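Local coordinates for imelysin-like protein (PDB 3PF0) that is of unknown function but belongs to the imelysin-like M75 peptidase family and has been regarded as a putative metalloendopeptidase, at residues 65-70 with 205-210; 145-150 with 186-191; 316-321 with 327-332. One frame throughout, in Å; residues are numbered along the deposited sequence. Where two conformers were deposited one is given.

In the fold
From the N terminus, helix 48-84 comes first, and contact 1 closes the longest of the three loops by bringing its residues 65-70 against 205-210 of helix 183-214. Nested inside that loop is contact 2, where helix 183-214, at its earlier residues 186-191, comes back to the end of helix 138-149. The two therefore share one long helix, yet their centres are about 28 Å apart. Contact 3 follows in series and is far more local: it folds the loop after helix 298-316 onto the first turns of helix 327-351. Its centre is about 33 Å from that of contact 1, across the chain's centre, and about 35 Å from that of contact 2.

Contact 1 of 3, residues 65-70 with 205-210; sequences PAYADA and KNWQQN
Two long helices of the all-helical imelysin fold, 48-84 and 183-214, bring segments 65-70 and 205-210 together through one aromatic pair, Tyr67 and Trp207. The nearest approach is from Tyr67 CE2 to Trp207 CD1, at 3.5 Å, and CE2 lies equally near the indole nitrogen NE1. The phenol and the five-membered ring are turned only 26° apart, but they are slid so far past one another, with centroids 5.1 Å apart, that there is little overlap. Tyr67 CG stands beside the backbone N (chi1 -74°), which sends the phenol out toward the indole.

This is a helix-helix junction bridged by water. One water donates to Tyr67 OH at 2.7 Å and accepts from Trp207 NE1 at 2.9 Å, lying in the indole plane at the ring edge, so both polar groups of this buried pair have a partner. Helix 48-84 is kinked at Pro65, whose N has no bond to the preceding turn. Val63 and Ile64 of that helix also touch the indole, as does Pro119 from a loop, while Ala112 and Ala120 lie against the phenol. One turn on from Asn206, Asn210 ND2 donates to Asn206 OD1 at 2.8 Å from above the carbonyl plane.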
# COMPACT_ATOMS: atom_id res chain seq x y z
N PRO A 65 -5.39 7.78 9.60
CA PRO A 65 -6.03 8.37 8.40
C PRO A 65 -5.89 7.51 7.14
O PRO A 65 -6.84 7.46 6.36
CB PRO A 65 -5.31 9.71 8.24
CG PRO A 65 -4.86 10.05 9.60
CD PRO A 65 -4.42 8.73 10.17
N ALA A 66 -4.74 6.82 6.95
CA ALA A 66 -4.53 5.96 5.79
C ALA A 66 -5.50 4.80 5.79
O ALA A 66 -6.10 4.51 4.76
CB ALA A 66 -3.10 5.45 5.75
N TYR A 67 -5.70 4.16 6.96
CA TYR A 67 -6.64 3.06 7.07
C TYR A 67 -8.08 3.56 6.92
O TYR A 67 -8.88 2.91 6.25
CB TYR A 67 -6.45 2.28 8.39
CG TYR A 67 -5.22 1.40 8.40
CD1 TYR A 67 -5.01 0.44 7.41
CD2 TYR A 67 -4.30 1.47 9.45
CE1 TYR A 67 -3.87 -0.37 7.41
CE2 TYR A 67 -3.17 0.65 9.47
CZ TYR A 67 -2.96 -0.27 8.45
OH TYR A 67 -1.87 -1.11 8.50
N ALA A 68 -8.40 4.74 7.51
CA ALA A 68 -9.73 5.34 7.42
C ALA A 68 -10.08 5.67 5.96
O ALA A 68 -11.20 5.39 5.53
CB ALA A 68 -9.81 6.60 8.29
N ASP A 69 -9.10 6.19 5.20
CA ASP A 69 -9.27 6.52 3.80
C ASP A 69 -9.48 5.27 2.95
O ASP A 69 -10.40 5.26 2.14
CB ASP A 69 -8.09 7.33 3.24
CG ASP A 69 -8.37 7.86 1.85
OD1 ASP A 69 -9.48 8.41 1.62
OD2 ASP A 69 -7.49 7.69 0.97
N ALA A 70 -8.69 4.20 3.17
CA ALA A 70 -8.88 2.94 2.45
C ALA A 70 -10.31 2.37 2.71
O ALA A 70 -10.96 1.90 1.77
CB ALA A 70 -7.81 1.93 2.83
N LYS A 205 -10.35 0.60 13.53
CA LYS A 205 -10.86 0.58 14.91
C LYS A 205 -9.81 0.05 15.90
O LYS A 205 -9.72 0.55 17.02
CB LYS A 205 -12.14 -0.27 15.03
CG LYS A 205 -13.41 0.46 14.57
CD LYS A 205 -14.66 -0.25 15.06
N ASN A 206 -9.02 -0.95 15.46
CA ASN A 206 -7.95 -1.59 16.24
C ASN A 206 -6.81 -0.61 16.53
O ASN A 206 -6.34 -0.55 17.66
CB ASN A 206 -7.43 -2.82 15.47
CG ASN A 206 -6.74 -3.87 16.31
OD1 ASN A 206 -6.00 -3.58 17.24
ND2 ASN A 206 -6.87 -5.13 15.90
N TRP A 207 -6.36 0.15 15.51
CA TRP A 207 -5.33 1.17 15.65
C TRP A 207 -5.80 2.31 16.56
O TRP A 207 -5.01 2.77 17.38
CB TRP A 207 -4.92 1.72 14.27
CG TRP A 207 -3.69 1.04 13.73
CD1 TRP A 207 -3.65 0.00 12.85
CD2 TRP A 207 -2.34 1.24 14.18
NE1 TRP A 207 -2.35 -0.43 12.68
CE2 TRP A 207 -1.53 0.33 13.47
CE3 TRP A 207 -1.73 2.12 15.09
CZ2 TRP A 207 -0.13 0.29 13.62
CZ3 TRP A 207 -0.36 2.07 15.26
CH2 TRP A 207 0.43 1.17 14.52
N GLN A 208 -7.08 2.74 16.44
CA GLN A 208 -7.67 3.81 17.26
C GLN A 208 -7.69 3.40 18.73
O GLN A 208 -7.46 4.23 19.61
CB GLN A 208 -9.09 4.17 16.79
CG GLN A 208 -9.10 5.07 15.56
CD GLN A 208 -10.46 5.24 14.92
OE1 GLN A 208 -11.35 4.39 15.00
NE2 GLN A 208 -10.62 6.34 14.20
N GLN A 209 -7.94 2.11 18.99
CA GLN A 209 -8.00 1.54 20.33
C GLN A 209 -6.62 1.24 20.92
O GLN A 209 -6.38 1.58 22.08
CB GLN A 209 -8.82 0.23 20.28
CG GLN A 209 -9.01 -0.46 21.62
CD GLN A 209 -9.91 0.30 22.56
OE1 GLN A 209 -11.05 0.63 22.24
NE2 GLN A 209 -9.42 0.56 23.76
N ASN A 210 -5.72 0.59 20.14
CA ASN A 210 -4.45 0.08 20.66
C ASN A 210 -3.15 0.76 20.15
O ASN A 210 -2.08 0.17 20.33
CB ASN A 210 -4.37 -1.43 20.34
CG ASN A 210 -5.54 -2.25 20.84
OD1 ASN A 210 -5.84 -2.31 22.03
ND2 ASN A 210 -6.23 -2.92 19.92
O HOH W 1 -1.62 -2.47 10.82

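Contact 2 of 3, residues 145-150 with 186-191; sequences DLITAN and CAYVMS
Tyr188 receives two aliphatic neighbours, Ile147 and Leu146, from the last turn of helix 138-149, and each side chain crosses it at about a right angle. Ile147 lies against the root of the tyrosine: its CG1 comes within 3.7 Å of Tyr188 CB, and its CD1 is 3.8 Å from Tyr188 CG. The isoleucine chain is stretched out, with CD1 anti to CA (chi2 167°), so that CG1 and CD1 both lie by Tyr188 CB and CG, CD1 meeting the ring obliquely. Leu146 works farther out. Its CD2 is placed at the ring edge, close to the ring plane and 4.0 Å from Tyr188 CE1.

The tyrosine itself has CG trans to the backbone N (chi1 172°), which carries the ring past Ile147 to the leucine methyl. Beyond the apolar contact, its hydroxyl is hydrogen-bonded to the backbone carbonyl of Val165, which gives the buried OH a partner and ties down the far end of the ring. The helix that supplies the two aliphatic residues stops at Ala149, and the backbone turns away at Asn150.

Leu158 also touches Leu146, and Leu153 touches Tyr188. Around helix 183-214, Ala174 of helix 167-176 packs on Tyr188, Val189 and Met190 touch Ala81 of helix 48-84, and the Cys85-Cys186 disulfide links the region at the end of that helix covalently to helix 183-214.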
# COMPACT_ATOMS: atom_id res chain seq x y z
N ASP A 145 -13.91 -19.05 -11.26
CA ASP A 145 -14.42 -20.31 -10.72
C ASP A 145 -15.40 -20.04 -9.59
O ASP A 145 -16.45 -20.68 -9.54
CB ASP A 145 -13.29 -21.22 -10.19
CG ASP A 145 -12.36 -21.86 -11.20
OD1 ASP A 145 -12.80 -22.06 -12.37
OD2 ASP A 145 -11.22 -22.22 -10.82
N LEU A 146 -15.05 -19.10 -8.69
CA LEU A 146 -15.86 -18.73 -7.53
C LEU A 146 -17.21 -18.12 -7.96
O LEU A 146 -18.23 -18.48 -7.38
CB LEU A 146 -15.09 -17.77 -6.60
CG LEU A 146 -15.79 -17.40 -5.28
CD1 LEU A 146 -15.64 -18.49 -4.25
CD2 LEU A 146 -15.25 -16.12 -4.73
N ILE A 147 -17.21 -17.24 -8.97
CA ILE A 147 -18.42 -16.57 -9.47
C ILE A 147 -19.37 -17.61 -10.12
O ILE A 147 -20.57 -17.56 -9.86
CB ILE A 147 -18.07 -15.38 -10.41
CG1 ILE A 147 -17.27 -14.30 -9.64
CG2 ILE A 147 -19.32 -14.78 -11.08
CD1 ILE A 147 -16.60 -13.24 -10.47
N THR A 148 -18.82 -18.57 -10.90
CA THR A 148 -19.60 -19.64 -11.54
C THR A 148 -20.24 -20.51 -10.45
O THR A 148 -21.42 -20.86 -10.56
CB THR A 148 -18.70 -20.47 -12.49
OG1 THR A 148 -18.16 -19.63 -13.50
CG2 THR A 148 -19.45 -21.61 -13.17
N ALA A 149 -19.47 -20.83 -9.39
CA ALA A 149 -19.92 -21.67 -8.28
C ALA A 149 -20.92 -20.93 -7.37
O ALA A 149 -21.81 -21.58 -6.82
CB ALA A 149 -18.73 -22.15 -7.47
N ASN A 150 -20.77 -19.60 -7.21
CA ASN A 150 -21.66 -18.82 -6.34
C ASN A 150 -22.22 -17.58 -7.07
O ASN A 150 -21.67 -16.49 -6.93
CB ASN A 150 -20.94 -18.39 -5.07
CG ASN A 150 -20.24 -19.50 -4.35
OD1 ASN A 150 -19.13 -19.90 -4.71
ND2 ASN A 150 -20.89 -20.02 -3.31
N CYS A 186 -21.80 -8.96 -10.74
CA CYS A 186 -22.30 -7.83 -9.95
C CYS A 186 -22.36 -8.19 -8.46
O CYS A 186 -21.91 -7.40 -7.62
CB CYS A 186 -23.66 -7.39 -10.46
SG CYS A 186 -23.62 -5.82 -11.34
N ALA A 187 -22.86 -9.40 -8.15
CA ALA A 187 -22.98 -9.92 -6.79
C ALA A 187 -21.60 -10.09 -6.17
O ALA A 187 -21.44 -9.84 -4.98
CB ALA A 187 -23.73 -11.25 -6.78
N TYR A 188 -20.59 -10.48 -6.99
CA TYR A 188 -19.22 -10.65 -6.52
C TYR A 188 -18.59 -9.31 -6.15
O TYR A 188 -17.91 -9.23 -5.14
CB TYR A 188 -18.33 -11.38 -7.58
CG TYR A 188 -16.87 -11.39 -7.18
CD1 TYR A 188 -16.35 -12.38 -6.35
CD2 TYR A 188 -16.02 -10.33 -7.52
CE1 TYR A 188 -15.04 -12.34 -5.90
CE2 TYR A 188 -14.70 -10.28 -7.08
CZ TYR A 188 -14.21 -11.29 -6.28
OH TYR A 188 -12.92 -11.23 -5.83
N VAL A 189 -18.74 -8.28 -7.00
CA VAL A 189 -18.13 -6.96 -6.82
C VAL A 189 -18.68 -6.33 -5.54
O VAL A 189 -17.91 -5.75 -4.76
CB VAL A 189 -18.29 -6.06 -8.09
CG1 VAL A 189 -17.93 -4.60 -7.81
CG2 VAL A 189 -17.47 -6.63 -9.26
N MSE A 190 -19.99 -6.50 -5.29
CA MSE A 190 -20.65 -6.00 -4.08
C MSE A 190 -20.17 -6.77 -2.86
O MSE A 190 -19.85 -6.14 -1.85
CB MSE A 190 -22.17 -6.12 -4.21
CG MSE A 190 -22.78 -5.08 -5.14
SE MSE A 190 -24.66 -5.47 -5.45
CE MSE A 190 -25.36 -5.11 -3.64
N SER A 191 -20.08 -8.11 -2.96
CA SER A 191 -19.61 -8.98 -1.86
C SER A 191 -18.15 -8.71 -1.50
O SER A 191 -17.85 -8.58 -0.32
CB SER A 191 -19.77 -10.45 -2.22
OG SER A 191 -21.14 -10.78 -2.33

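Contact 3 of 3, residues 316-321 with 327-332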
# COMPACT_ATOMS: atom_id res chain seq x y z
N ALA A 316 6.68 10.29 -13.36
CA ALA A 316 5.70 11.14 -14.04
C ALA A 316 5.85 11.16 -15.57
O ALA A 316 4.86 11.40 -16.27
CB ALA A 316 5.77 12.57 -13.50
N GLN A 317 7.07 10.91 -16.09
CA GLN A 317 7.30 10.93 -17.54
C GLN A 317 7.24 9.50 -18.14
O GLN A 317 7.42 9.33 -19.35
CB GLN A 317 8.62 11.66 -17.89
CG GLN A 317 9.93 11.06 -17.35
CD GLN A 317 11.13 11.99 -17.49
OE1 GLN A 317 11.97 12.10 -16.59
NE2 GLN A 317 11.25 12.68 -18.62
N MSE A 318 6.90 8.50 -17.31
CA MSE A 318 6.75 7.10 -17.73
C MSE A 318 5.27 6.80 -18.07
O MSE A 318 4.41 7.58 -17.66
CB MSE A 318 7.26 6.16 -16.62
CG MSE A 318 8.77 6.20 -16.45
SE MSE A 318 9.41 5.07 -14.98
CE MSE A 318 9.32 3.31 -15.80
N PRO A 319 4.92 5.71 -18.81
CA PRO A 319 3.50 5.46 -19.14
C PRO A 319 2.68 4.96 -17.94
O PRO A 319 3.24 4.62 -16.90
CB PRO A 319 3.58 4.39 -20.24
CG PRO A 319 5.02 4.32 -20.65
CD PRO A 319 5.79 4.68 -19.42
N GLU A 320 1.32 4.94 -18.09
CA GLU A 320 0.36 4.46 -17.07
C GLU A 320 0.69 3.05 -16.62
O GLU A 320 0.58 2.74 -15.43
CB GLU A 320 -1.07 4.51 -17.60
CG GLU A 320 -1.69 5.89 -17.62
CD GLU A 320 -3.17 5.93 -17.91
OE1 GLU A 320 -3.70 4.97 -18.53
OE2 GLU A 320 -3.82 6.92 -17.52
N ASP A 321 1.09 2.20 -17.58
CA ASP A 321 1.55 0.83 -17.35
C ASP A 321 3.07 0.86 -17.51
O ASP A 321 3.57 1.05 -18.62
CB ASP A 321 0.88 -0.15 -18.34
CG ASP A 321 1.15 -1.62 -18.11
OD1 ASP A 321 2.11 -1.95 -17.39
OD2 ASP A 321 0.42 -2.45 -18.69
N LYS A 327 13.30 -0.28 -21.42
CA LYS A 327 14.08 -1.06 -20.45
C LYS A 327 15.04 -0.18 -19.65
O LYS A 327 15.18 -0.39 -18.45
CB LYS A 327 14.85 -2.19 -21.15
CG LYS A 327 14.12 -3.52 -21.12
CD LYS A 327 14.24 -4.23 -19.76
CE LYS A 327 13.28 -5.40 -19.64
NZ LYS A 327 11.90 -4.96 -19.31
N ALA A 328 15.67 0.82 -20.30
CA ALA A 328 16.61 1.75 -19.66
C ALA A 328 15.89 2.64 -18.63
O ALA A 328 16.44 2.87 -17.55
CB ALA A 328 17.29 2.61 -20.71
N THR A 329 14.65 3.08 -18.94
CA THR A 329 13.83 3.92 -18.05
C THR A 329 13.38 3.13 -16.82
O THR A 329 13.30 3.68 -15.73
CB THR A 329 12.62 4.51 -18.80
OG1 THR A 329 13.00 4.88 -20.13
CG2 THR A 329 12.03 5.71 -18.10
N GLN A 330 13.10 1.83 -17.01
CA GLN A 330 12.69 0.92 -15.93
C GLN A 330 13.88 0.68 -15.00
O GLN A 330 13.69 0.62 -13.77
CB GLN A 330 12.18 -0.41 -16.51
CG GLN A 330 10.85 -0.31 -17.26
CD GLN A 330 10.51 -1.61 -17.98
OE1 GLN A 330 11.38 -2.42 -18.30
NE2 GLN A 330 9.23 -1.82 -18.25
N GLN A 331 15.10 0.60 -15.58
CA GLN A 331 16.36 0.44 -14.85
C GLN A 331 16.65 1.69 -14.03
O GLN A 331 17.07 1.57 -12.88
CB GLN A 331 17.52 0.12 -15.82
CG GLN A 331 18.81 -0.37 -15.14
CD GLN A 331 18.60 -1.58 -14.24
OE1 GLN A 331 18.12 -2.63 -14.68
NE2 GLN A 331 18.93 -1.44 -12.97
N GLU A 332 16.41 2.89 -14.61
CA GLU A 332 16.56 4.19 -13.96
C GLU A 332 15.65 4.30 -12.73
O GLU A 332 16.08 4.79 -11.68
CB GLU A 332 16.21 5.30 -14.95
CG GLU A 332 17.36 6.19 -15.35
CD GLU A 332 16.90 7.45 -16.05
OE1 GLU A 332 16.41 7.36 -17.19
OE2 GLU A 332 16.99 8.53 -15.42
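The ammonium nitrogen NZ of Lys327 is gripped by two carbonyl oxygens: that of Leu250, from the backbone, and OE1 of Gln330, whose own side chain receives the tip of Met318 across the contact. NZ lies 2.8 Å from Gln330 OE1, in the carbonyl plane, with a C=O...donor angle of 146°. Lysine and glutamine are three residues apart on the same helix, so the bond spans roughly one turn. The amide is held at its other end too, because NE2 donates to Leu322 O in the loop; with both ends engaged, its rotation is fixed.

The apolar part of the contact is made by Met318, a selenomethionine. Its side chain meets Thr329 tip to tip, CG lying 3.7 Å from Thr329 CG2, with SE at 4.1 Å from the same methyl carbon. Thr329 offers that methyl because CG2 is anti to its backbone N. The methionine runs extended as far as SE and then bends at chi3 (78°), which carries CE on toward the helix, 4.1 Å from Gln330 CA and 4.2 Å from its CG. With an alanine in place of Gln330, NZ of Lys327 would probably lose one of its two acceptors, Leu322 O would be left without its amide donor, and a gap would open beside the methionine CE.

The loop has further ties. Met318 O accepts from Arg269 NH1 of helix 268-283, and Asp321 OD1 accepts from Ala323 N, the hydrogen bond of an Asx turn. The whole is a helix-loop-helix connection, in which the loop after helix 298-316 lays a methionine against the first turn of helix 327-351, within the all-helical imelysin fold.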